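Local structure of alcohol oxidase (Myceliophthora thermophila, 6F74) at residues A[292-297]-A[564-569]; A[558-563]-A[583-588]. The protein probably acts as a VAO-type flavoprotein oxidase, holding FAD in a fold of the oxygen-dependent FAD-linked oxidoreductase family. One frame throughout, in Å; residues are numbered along the deposited sequence.

Contact 1: A[292-297]-A[564-569]; sequences PGYGIV and LAAKRK. With FAD (flavin-adenine dinucleotide), chain I.
The Tyr294 ring meets helix 560-570 with its edge: Lys567 N lies in the plane of the ring, 3.8 Å from CE1, and Lys567 CB is 3.9 Å from the same carbon. CE1 also reaches the methyl of Ala566, whose small side chain lets the ring come close to the helix backbone. Leu283, Ala286 and Ile287 of helix 281-287 pack on the tyrosine as well, and its OH bonds to Gly290 O, so an aromatic with a polar end suits this buried corner. Val297 holds the edge of the FAD adenine through its backbone, while its CB and CG2 pack there too: Val297 N donates to FAD N1A at 2.9 Å, and FAD N6A donates to Val297 O, both nearly straight. Leu564 CD2 lies 3.6 Å above one face of the Arg568 guanidinium, over its centre. This is the VAO/PCMH fold, in which strand 296-306 supports the dinucleotide, while the helix belongs to the C-terminal berberine-like part. Lys567 NZ joins the two, donating a hydrogen bond to Gly293 O (2.7 Å) in the carbonyl plane; the lysine chain leaves with CG anti to the backbone N (chi1 177°) and bends at chi2. A salt bridge to Asp571 probably compensates the buried ammonium, which also hydrogen-bonds Asn574 OD1. At Gly293 (phi 106°) a side chain would press on the preceding carbonyl O, hence glycine.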
ATOM      1  N   PRO A 292      -9.416  -3.808   4.513  1.00 19.19           N
ATOM      2  CA  PRO A 292      -9.326  -4.508   5.786  1.00 19.15           C
ATOM      3  C   PRO A 292     -10.569  -4.368   6.620  1.00 19.34           C
ATOM      4  O   PRO A 292     -11.428  -3.534   6.328  1.00 19.47           O
ATOM      5  CB  PRO A 292      -8.139  -3.836   6.481  1.00 18.72           C
ATOM      6  CG  PRO A 292      -7.776  -2.630   5.636  1.00 18.55           C
ATOM      7  CD  PRO A 292      -8.827  -2.467   4.609  1.00 18.85           C
ATOM      8  N   GLY A 293     -10.645  -5.194   7.655  1.00 19.41           N
ATOM      9  CA  GLY A 293     -11.612  -5.011   8.749  1.00 19.52           C
ATOM     10  C   GLY A 293     -12.790  -5.951   8.779  1.00 20.03           C
ATOM     11  O   GLY A 293     -13.800  -5.635   9.412  1.00 20.21           O
ATOM     12  N   TYR A 294     -12.690  -7.073   8.063  1.00 20.33           N
ATOM     13  CA  TYR A 294     -13.766  -8.074   8.023  1.00 20.91           C
ATOM     14  C   TYR A 294     -13.528  -9.194   9.028  1.00 21.04           C
ATOM     15  O   TYR A 294     -14.469  -9.822   9.498  1.00 21.48           O
ATOM     16  CB  TYR A 294     -13.964  -8.625   6.616  1.00 21.31           C
ATOM     17  CG  TYR A 294     -14.269  -7.553   5.607  1.00 21.26           C
ATOM     18  CD1 TYR A 294     -15.569  -7.087   5.427  1.00 21.65           C
ATOM     19  CD2 TYR A 294     -13.254  -6.977   4.848  1.00 20.88           C
ATOM     20  CE1 TYR A 294     -15.853  -6.099   4.512  1.00 21.67           C
ATOM     21  CE2 TYR A 294     -13.526  -5.975   3.934  1.00 20.88           C
ATOM     22  CZ  TYR A 294     -14.822  -5.549   3.751  1.00 21.28           C
ATOM     23  OH  TYR A 294     -15.095  -4.574   2.821  1.00 21.34           O
ATOM     24  N   GLY A 295     -12.265  -9.367   9.413  1.00 20.68           N
ATOM     25  CA  GLY A 295     -11.834 -10.459  10.293  1.00 20.83           C
ATOM     26  C   GLY A 295     -10.327 -10.410  10.322  1.00 20.46           C
ATOM     27  O   GLY A 295      -9.733  -9.639   9.555  1.00 20.14           O
ATOM     28  N   ILE A 296      -9.707 -11.188  11.210  1.00 20.52           N
ATOM     29  CA  ILE A 296      -8.246 -11.259  11.296  1.00 20.28           C
ATOM     30  C   ILE A 296      -7.754 -12.371  10.372  1.00 20.69           C
ATOM     31  O   ILE A 296      -8.017 -13.552  10.622  1.00 21.19           O
ATOM     32  CB  ILE A 296      -7.756 -11.558  12.732  1.00 20.24           C
ATOM     33  CG1 ILE A 296      -8.305 -10.546  13.731  1.00 19.93           C
ATOM     34  CG2 ILE A 296      -6.227 -11.537  12.796  1.00 20.04           C
ATOM     35  CD1 ILE A 296      -8.378 -11.093  15.141  1.00 20.07           C
ATOM     36  N   VAL A 297      -7.011 -11.987   9.328  1.00 20.51           N
ATOM     37  CA  VAL A 297      -6.538 -12.945   8.341  1.00 20.91           C
ATOM     38  C   VAL A 297      -5.323 -13.698   8.908  1.00 21.04           C
ATOM     39  O   VAL A 297      -4.257 -13.116   9.155  1.00 20.68           O
ATOM     40  CB  VAL A 297      -6.226 -12.299   6.990  1.00 20.73           C
ATOM     41  CG1 VAL A 297      -5.826 -13.363   5.976  1.00 21.23           C
ATOM     42  CG2 VAL A 297      -7.429 -11.511   6.479  1.00 20.66           C
ATOM     43  N   LEU A 564     -20.091  -3.462   2.349  1.00 23.51           N
ATOM     44  CA  LEU A 564     -20.758  -3.072   3.577  1.00 23.56           C
ATOM     45  C   LEU A 564     -21.638  -4.170   4.157  1.00 24.08           C
ATOM     46  O   LEU A 564     -21.631  -4.360   5.349  1.00 23.88           O
ATOM     47  CB  LEU A 564     -21.599  -1.819   3.370  1.00 23.92           C
ATOM     48  CG  LEU A 564     -22.109  -1.074   4.591  1.00 23.91           C
ATOM     49  CD1 LEU A 564     -21.002  -0.701   5.556  1.00 23.13           C
ATOM     50  CD2 LEU A 564     -22.840   0.181   4.109  1.00 24.35           C
ATOM     51  N   ALA A 565     -22.371  -4.901   3.326  1.00 24.77           N
ATOM     52  CA  ALA A 565     -23.201  -6.001   3.842  1.00 25.35           C
ATOM     53  C   ALA A 565     -22.343  -7.050   4.572  1.00 24.95           C
ATOM     54  O   ALA A 565     -22.629  -7.417   5.721  1.00 24.97           O
ATOM     55  CB  ALA A 565     -24.039  -6.637   2.734  1.00 26.23           C
ATOM     56  N   ALA A 566     -21.290  -7.508   3.905  1.00 24.63           N
ATOM     57  CA  ALA A 566     -20.302  -8.411   4.510  1.00 24.24           C
ATOM     58  C   ALA A 566     -19.707  -7.839   5.828  1.00 23.55           C
ATOM     59  O   ALA A 566     -19.536  -8.562   6.804  1.00 23.50           O
ATOM     60  CB  ALA A 566     -19.204  -8.717   3.517  1.00 23.99           C
ATOM     61  N   LYS A 567     -19.409  -6.548   5.833  1.00 23.10           N
ATOM     62  CA  LYS A 567     -18.930  -5.871   7.016  1.00 22.54           C
ATOM     63  C   LYS A 567     -19.922  -5.963   8.173  1.00 22.84           C
ATOM     64  O   LYS A 567     -19.536  -6.285   9.286  1.00 22.57           O
ATOM     65  CB  LYS A 567     -18.621  -4.403   6.718  1.00 22.18           C
ATOM     66  CG  LYS A 567     -18.189  -3.583   7.916  1.00 21.70           C
ATOM     67  CD  LYS A 567     -16.925  -4.131   8.598  1.00 21.16           C
ATOM     68  CE  LYS A 567     -16.507  -3.209   9.742  1.00 20.75           C
ATOM     69  NZ  LYS A 567     -15.300  -3.627  10.494  1.00 20.29           N
ATOM     70  N   ARG A 568     -21.180  -5.667   7.888  1.00 23.44           N
ATOM     71  CA  ARG A 568     -22.213  -5.690   8.901  1.00 23.82           C
ATOM     72  C   ARG A 568     -22.596  -7.130   9.350  1.00 24.25           C
ATOM     73  O   ARG A 568     -22.907  -7.342  10.537  1.00 24.28           O
ATOM     74  CB  ARG A 568     -23.430  -4.898   8.422  1.00 24.42           C
ATOM     75  CG  ARG A 568     -23.185  -3.389   8.405  1.00 24.08           C
ATOM     76  CD  ARG A 568     -24.213  -2.612   7.573  1.00 24.71           C
ATOM     77  NE  ARG A 568     -24.093  -1.160   7.795  1.00 24.50           N
ATOM     78  CZ  ARG A 568     -24.802  -0.211   7.175  1.00 24.98           C
ATOM     79  NH1 ARG A 568     -25.706  -0.538   6.254  1.00 25.72           N
ATOM     80  NH2 ARG A 568     -24.619   1.083   7.495  1.00 24.81           N
ATOM     81  N   LYS A 569     -22.531  -8.100   8.430  1.00 24.60           N
ATOM     82  CA  LYS A 569     -22.751  -9.518   8.768  1.00 25.04           C
ATOM     83  C   LYS A 569     -21.644 -10.062   9.676  1.00 24.49           C
ATOM     84  O   LYS A 569     -21.928 -10.586  10.741  1.00 24.63           O
ATOM     85  CB  LYS A 569     -22.830 -10.369   7.487  1.00 25.58           C
ATOM     86  CG  LYS A 569     -23.011 -11.871   7.704  1.00 26.16           C
ATOM     87  CD  LYS A 569     -23.108 -12.613   6.390  1.00 26.75           C
ATOM     88  CE  LYS A 569     -23.058 -14.127   6.578  1.00 27.31           C
ATOM     89  NZ  LYS A 569     -23.069 -14.826   5.264  1.00 27.92           N
TER
HETATM   90  PA  FAD I 601      -0.163  -2.869   7.965  1.00 15.73           P
HETATM   91  O1A FAD I 601       0.060  -1.403   8.325  1.00 16.33           O
HETATM   92  O2A FAD I 601       0.403  -3.881   8.911  1.00 14.61           O
HETATM   93  O5B FAD I 601      -1.720  -3.076   7.806  1.00 13.82           O
HETATM   94  C5B FAD I 601      -2.403  -2.403   6.785  1.00 13.38           C
HETATM   95  C4B FAD I 601      -3.897  -2.528   7.026  1.00 12.87           C
HETATM   96  O4B FAD I 601      -4.215  -3.905   6.916  1.00 12.82           O
HETATM   97  C3B FAD I 601      -4.392  -2.107   8.386  1.00 12.31           C
HETATM   98  O3B FAD I 601      -5.752  -1.684   8.232  1.00 12.69           O
HETATM   99  C2B FAD I 601      -4.412  -3.383   9.191  1.00 12.77           C
HETATM  100  O2B FAD I 601      -5.432  -3.456  10.195  1.00 12.30           O
HETATM  101  C1B FAD I 601      -4.734  -4.409   8.139  1.00 12.89           C
HETATM  102  N9A FAD I 601      -4.173  -5.748   8.344  1.00 13.21           N
HETATM  103  C8A FAD I 601      -2.881  -6.096   8.267  1.00 14.09           C
HETATM  104  N7A FAD I 601      -2.727  -7.419   8.471  1.00 14.08           N
HETATM  105  C5A FAD I 601      -3.943  -7.918   8.671  1.00 13.77           C
HETATM  106  C6A FAD I 601      -4.459  -9.262   8.931  1.00 13.93           C
HETATM  107  N6A FAD I 601      -3.560 -10.270   8.999  1.00 14.13           N
HETATM  108  N1A FAD I 601      -5.800  -9.398   9.099  1.00 13.83           N
HETATM  109  C2A FAD I 601      -6.638  -8.332   9.018  1.00 14.21           C
HETATM  110  N3A FAD I 601      -6.226  -7.064   8.756  1.00 13.99           N
HETATM  111  C4A FAD I 601      -4.901  -6.821   8.576  1.00 13.66           C
HETATM  112  N1  FAD I 601       1.678  -1.545  -2.306  1.00 11.40           N
HETATM  113  C2  FAD I 601       1.647  -2.005  -3.577  1.00 11.65           C
HETATM  114  O2  FAD I 601       0.534  -2.289  -4.089  1.00 12.31           O
HETATM  115  N3  FAD I 601       2.769  -2.192  -4.299  1.00 11.81           N
HETATM  116  C4  FAD I 601       3.992  -1.903  -3.821  1.00 12.03           C
HETATM  117  O4  FAD I 601       5.029  -2.060  -4.499  1.00 13.38           O
HETATM  118  C4X FAD I 601       4.114  -1.377  -2.445  1.00 11.93           C
HETATM  119  N5  FAD I 601       5.313  -1.061  -1.915  1.00 11.39           N
HETATM  120  C5X FAD I 601       5.393  -0.589  -0.646  1.00 10.96           C
HETATM  121  C6  FAD I 601       6.643  -0.286  -0.106  1.00  9.80           C
HETATM  122  C7  FAD I 601       6.781   0.180   1.189  1.00  8.66           C
HETATM  123  C7M FAD I 601       8.200   0.482   1.603  1.00  8.75           C
HETATM  124  C8  FAD I 601       5.569   0.350   2.041  1.00  7.38           C
HETATM  125  C8M FAD I 601       5.635   0.811   3.490  1.00  4.60           C
HETATM  126  C9  FAD I 601       4.318   0.072   1.499  1.00  9.18           C
HETATM  127  C9A FAD I 601       4.165  -0.404   0.185  1.00 10.70           C
HETATM  128  N10 FAD I 601       2.906  -0.730  -0.390  1.00 12.01           N
HETATM  129  C10 FAD I 601       2.854  -1.212  -1.705  1.00 11.68           C
HETATM  130  C1' FAD I 601       1.620  -0.502   0.310  1.00 13.09           C
HETATM  131  C2' FAD I 601       0.940  -1.634   1.006  1.00 14.05           C
HETATM  132  O2' FAD I 601       0.216  -2.363   0.017  1.00 13.99           O
HETATM  133  C3' FAD I 601      -0.062  -1.076   2.022  1.00 15.12           C
HETATM  134  O3' FAD I 601       0.551  -0.105   2.891  1.00 16.26           O
HETATM  135  C4' FAD I 601      -0.704  -2.180   2.850  1.00 15.51           C
HETATM  136  O4' FAD I 601      -1.637  -1.607   3.770  1.00 16.74           O
HETATM  137  C5' FAD I 601       0.343  -2.997   3.591  1.00 15.36           C
HETATM  138  O5' FAD I 601      -0.273  -4.026   4.345  1.00 15.25           O
HETATM  139  P   FAD I 601       0.540  -4.448   5.636  1.00 15.53           P
HETATM  140  O1P FAD I 601       1.980  -4.688   5.276  1.00 15.56           O
HETATM  141  O2P FAD I 601      -0.254  -5.528   6.293  1.00 17.65           O
HETATM  142  O3P FAD I 601       0.453  -3.069   6.477  1.00 15.91           O

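Contact 2: A[558-563]-A[583-588]; sequences KNYAQH and GAEDFI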
ATOM      1  N   LYS A 558     -18.823   0.865  -6.993  1.00 24.60           N
ATOM      2  CA  LYS A 558     -20.134   0.233  -6.960  1.00 25.37           C
ATOM      3  C   LYS A 558     -20.171  -1.085  -6.179  1.00 25.29           C
ATOM      4  O   LYS A 558     -21.247  -1.555  -5.848  1.00 25.88           O
ATOM      5  CB  LYS A 558     -20.621   0.006  -8.397  1.00 26.09           C
ATOM      6  CG  LYS A 558     -20.738   1.287  -9.178  1.00 26.31           C
ATOM      7  CD  LYS A 558     -21.530   1.020 -10.454  1.00 27.22           C
ATOM      8  CE  LYS A 558     -21.345   2.142 -11.447  1.00 27.38           C
ATOM      9  NZ  LYS A 558     -22.412   2.061 -12.489  1.00 28.43           N
ATOM     10  N   ASN A 559     -19.014  -1.658  -5.853  1.00 24.62           N
ATOM     11  CA  ASN A 559     -18.965  -2.825  -4.955  1.00 24.52           C
ATOM     12  C   ASN A 559     -19.286  -2.483  -3.496  1.00 24.26           C
ATOM     13  O   ASN A 559     -19.386  -3.390  -2.684  1.00 24.25           O
ATOM     14  CB  ASN A 559     -17.576  -3.484  -4.984  1.00 23.92           C
ATOM     15  CG  ASN A 559     -17.250  -4.102  -6.315  1.00 24.22           C
ATOM     16  OD1 ASN A 559     -18.132  -4.262  -7.156  1.00 24.94           O
ATOM     17  ND2 ASN A 559     -15.975  -4.456  -6.518  1.00 23.73           N
ATOM     18  N   TYR A 560     -19.438  -1.200  -3.160  1.00 24.11           N
ATOM     19  CA  TYR A 560     -19.441  -0.790  -1.773  1.00 23.74           C
ATOM     20  C   TYR A 560     -20.590  -1.398  -0.963  1.00 24.23           C
ATOM     21  O   TYR A 560     -20.356  -1.897   0.120  1.00 23.92           O
ATOM     22  CB  TYR A 560     -19.431   0.738  -1.648  1.00 23.62           C
ATOM     23  CG  TYR A 560     -19.290   1.156  -0.229  1.00 23.23           C
ATOM     24  CD1 TYR A 560     -18.090   1.006   0.438  1.00 22.50           C
ATOM     25  CD2 TYR A 560     -20.385   1.633   0.483  1.00 23.66           C
ATOM     26  CE1 TYR A 560     -17.967   1.343   1.785  1.00 22.19           C
ATOM     27  CE2 TYR A 560     -20.273   1.979   1.822  1.00 23.34           C
ATOM     28  CZ  TYR A 560     -19.062   1.827   2.460  1.00 22.60           C
ATOM     29  OH  TYR A 560     -18.966   2.145   3.784  1.00 22.34           O
ATOM     30  N   ALA A 561     -21.801  -1.349  -1.491  1.00 25.04           N
ATOM     31  CA  ALA A 561     -22.985  -1.891  -0.825  1.00 25.64           C
ATOM     32  C   ALA A 561     -22.804  -3.365  -0.428  1.00 25.62           C
ATOM     33  O   ALA A 561     -23.216  -3.772   0.671  1.00 25.67           O
ATOM     34  CB  ALA A 561     -24.220  -1.743  -1.717  1.00 26.62           C
ATOM     35  N   GLN A 562     -22.177  -4.139  -1.301  1.00 25.59           N
ATOM     36  CA  GLN A 562     -21.866  -5.542  -1.014  1.00 25.61           C
ATOM     37  C   GLN A 562     -20.753  -5.668  -0.004  1.00 24.77           C
ATOM     38  O   GLN A 562     -20.802  -6.546   0.854  1.00 24.80           O
ATOM     39  CB  GLN A 562     -21.456  -6.282  -2.281  1.00 25.87           C
ATOM     40  CG  GLN A 562     -22.392  -7.386  -2.705  1.00 26.82           C
ATOM     41  CD  GLN A 562     -22.126  -7.849  -4.134  1.00 27.20           C
ATOM     42  OE1 GLN A 562     -22.512  -8.968  -4.485  1.00 27.88           O
ATOM     43  NE2 GLN A 562     -21.456  -7.001  -4.960  1.00 26.80           N
ATOM     44  N   HIS A 563     -19.739  -4.814  -0.085  1.00 24.07           N
ATOM     45  CA  HIS A 563     -18.691  -4.834   0.932  1.00 23.33           C
ATOM     46  C   HIS A 563     -19.293  -4.521   2.302  1.00 23.28           C
ATOM     47  O   HIS A 563     -19.061  -5.242   3.281  1.00 23.12           O
ATOM     48  CB  HIS A 563     -17.575  -3.849   0.614  1.00 22.69           C
ATOM     49  CG  HIS A 563     -16.767  -4.210  -0.591  1.00 22.63           C
ATOM     50  ND1 HIS A 563     -16.540  -5.508  -0.982  1.00 22.87           N
ATOM     51  CD2 HIS A 563     -16.096  -3.431  -1.468  1.00 22.38           C
ATOM     52  CE1 HIS A 563     -15.779  -5.516  -2.060  1.00 22.78           C
ATOM     53  NE2 HIS A 563     -15.509  -4.268  -2.389  1.00 22.47           N
ATOM     54  N   GLY A 583     -17.478   0.714   6.100  1.00 21.32           N
ATOM     55  CA  GLY A 583     -18.289   0.900   7.304  1.00 21.52           C
ATOM     56  C   GLY A 583     -17.808   1.926   8.302  1.00 21.21           C
ATOM     57  O   GLY A 583     -18.508   2.175   9.268  1.00 21.42           O
ATOM     58  N   ALA A 584     -16.644   2.537   8.054  1.00 20.77           N
ATOM     59  CA  ALA A 584     -16.022   3.455   9.008  1.00 20.49           C
ATOM     60  C   ALA A 584     -16.823   4.723   9.247  1.00 20.91           C
ATOM     61  O   ALA A 584     -16.687   5.351  10.290  1.00 20.85           O
ATOM     62  CB  ALA A 584     -14.601   3.803   8.549  1.00 20.03           C
ATOM     63  N   GLU A 585     -17.672   5.081   8.289  1.00 21.39           N
ATOM     64  CA  GLU A 585     -18.567   6.228   8.417  1.00 21.93           C
ATOM     65  C   GLU A 585     -19.622   6.104   9.514  1.00 22.30           C
ATOM     66  O   GLU A 585     -20.287   7.100   9.841  1.00 22.76           O
ATOM     67  CB  GLU A 585     -19.263   6.518   7.071  1.00 22.44           C
ATOM     68  CG  GLU A 585     -20.274   5.467   6.597  1.00 22.84           C
ATOM     69  CD  GLU A 585     -19.681   4.335   5.776  1.00 22.53           C
ATOM     70  OE1 GLU A 585     -18.435   4.025   5.852  1.00 21.89           O
ATOM     71  OE2 GLU A 585     -20.506   3.741   5.040  1.00 23.00           O
ATOM     72  N   ASP A 586     -19.831   4.900  10.057  1.00 22.18           N
ATOM     73  CA  ASP A 586     -20.725   4.742  11.189  1.00 22.49           C
ATOM     74  C   ASP A 586     -20.081   5.095  12.516  1.00 22.13           C
ATOM     75  O   ASP A 586     -20.774   5.085  13.560  1.00 22.39           O
ATOM     76  CB  ASP A 586     -21.310   3.323  11.231  1.00 22.63           C
ATOM     77  CG  ASP A 586     -22.337   3.108  10.157  1.00 23.25           C
ATOM     78  OD1 ASP A 586     -22.839   4.117   9.603  1.00 23.67           O
ATOM     79  OD2 ASP A 586     -22.611   1.940   9.823  1.00 23.36           O
ATOM     80  N   PHE A 587     -18.786   5.410  12.493  1.00 21.59           N
ATOM     81  CA  PHE A 587     -18.031   5.848  13.660  1.00 21.29           C
ATOM     82  C   PHE A 587     -17.379   7.218  13.453  1.00 21.28           C
ATOM     83  O   PHE A 587     -17.240   7.704  12.319  1.00 21.37           O
ATOM     84  CB  PHE A 587     -16.952   4.835  13.971  1.00 20.70           C
ATOM     85  CG  PHE A 587     -17.444   3.618  14.690  1.00 20.72           C
ATOM     86  CD1 PHE A 587     -18.210   2.683  14.080  1.00 20.97           C
ATOM     87  CD2 PHE A 587     -17.089   3.405  16.022  1.00 20.53           C
ATOM     88  CE1 PHE A 587     -18.636   1.559  14.775  1.00 21.05           C
ATOM     89  CE2 PHE A 587     -17.488   2.291  16.711  1.00 20.58           C
ATOM     90  CZ  PHE A 587     -18.256   1.384  16.105  1.00 20.84           C
ATOM     91  N   ILE A 588     -16.968   7.821  14.566  1.00 21.22           N
ATOM     92  CA  ILE A 588     -16.146   9.021  14.575  1.00 21.20           C
ATOM     93  C   ILE A 588     -14.828   8.683  15.255  1.00 20.66           C
ATOM     94  O   ILE A 588     -14.811   8.323  16.435  1.00 20.58           O
ATOM     95  CB  ILE A 588     -16.841  10.189  15.320  1.00 21.77           C
ATOM     96  CG1 ILE A 588     -18.188  10.499  14.670  1.00 22.40           C
ATOM     97  CG2 ILE A 588     -15.951  11.456  15.312  1.00 21.84           C
ATOM     98  CD1 ILE A 588     -19.061  11.445  15.480  1.00 23.06           C
TER
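Tyr560 OH donates to Glu585 OE2 across 2.5 Å, a short bond that enters on the syn lone pair of the carboxylate oxygen, the side facing OE1; Glu585 OE1 itself lies close to Tyr560 OH, at 2.8 Å. In return the same hydroxyl accepts a hydrogen bond from the backbone N-H of Gly583: the nitrogen lies 3.1 Å from Tyr560 OH, with an N-H...O angle of 156°. Ring and carboxylate come from opposite directions, with OE2 near the plane of the ring at its hydroxyl edge, and the two planes are turned 33° apart. The tyrosine extends from the first turn of helix 560-570 with CG anti to its own amide nitrogen (chi1 -174°), a posture that directs the ring toward segment 583-588. Glu585 is the more contorted partner: CG sits between the backbone N and the carbonyl carbon, and a bend at chi2 brings the acid round to the hydroxyl. Gly583 takes backbone angles in the left-handed region, which suits glycine, as the chain turns into the 3-10 segment 584-586; its carbonyl accepts the Asp586 N bond at 3.1 Å. Farther out, Ile552 of helix 551-556 packs on both Tyr560 and Glu585, and Tyr551 touches the glutamate, giving the polar pair an apolar flank. Two hydrogen bonds thus share the phenol oxygen; Glu585, if ionised as is probable, would polarise the O-H, and the pair links the helix's first turn, in the berberine-like region, to the turn leading into strand 587-588.

The centres of contacts 1 and 2 lie 10 Å apart, and both are built on helix 560-570: contact 2 uses its first turn, contact 1 its later turns. Along the chain the segments alternate, 292-297, 558-563, 564-569 and 583-588, so the helix is tied on one hand to the loop leading into the adenine-binding strand 296-306 and on the other to the segment entering strand 587-588. The contacts also touch directly, through the Arg568-Asp586 salt bridge, Tyr294 OH against His563 CB, and Leu564 on Gly583. The C-terminal region is thereby fastened against the FAD-binding domain close to the adenosine end of the cofactor.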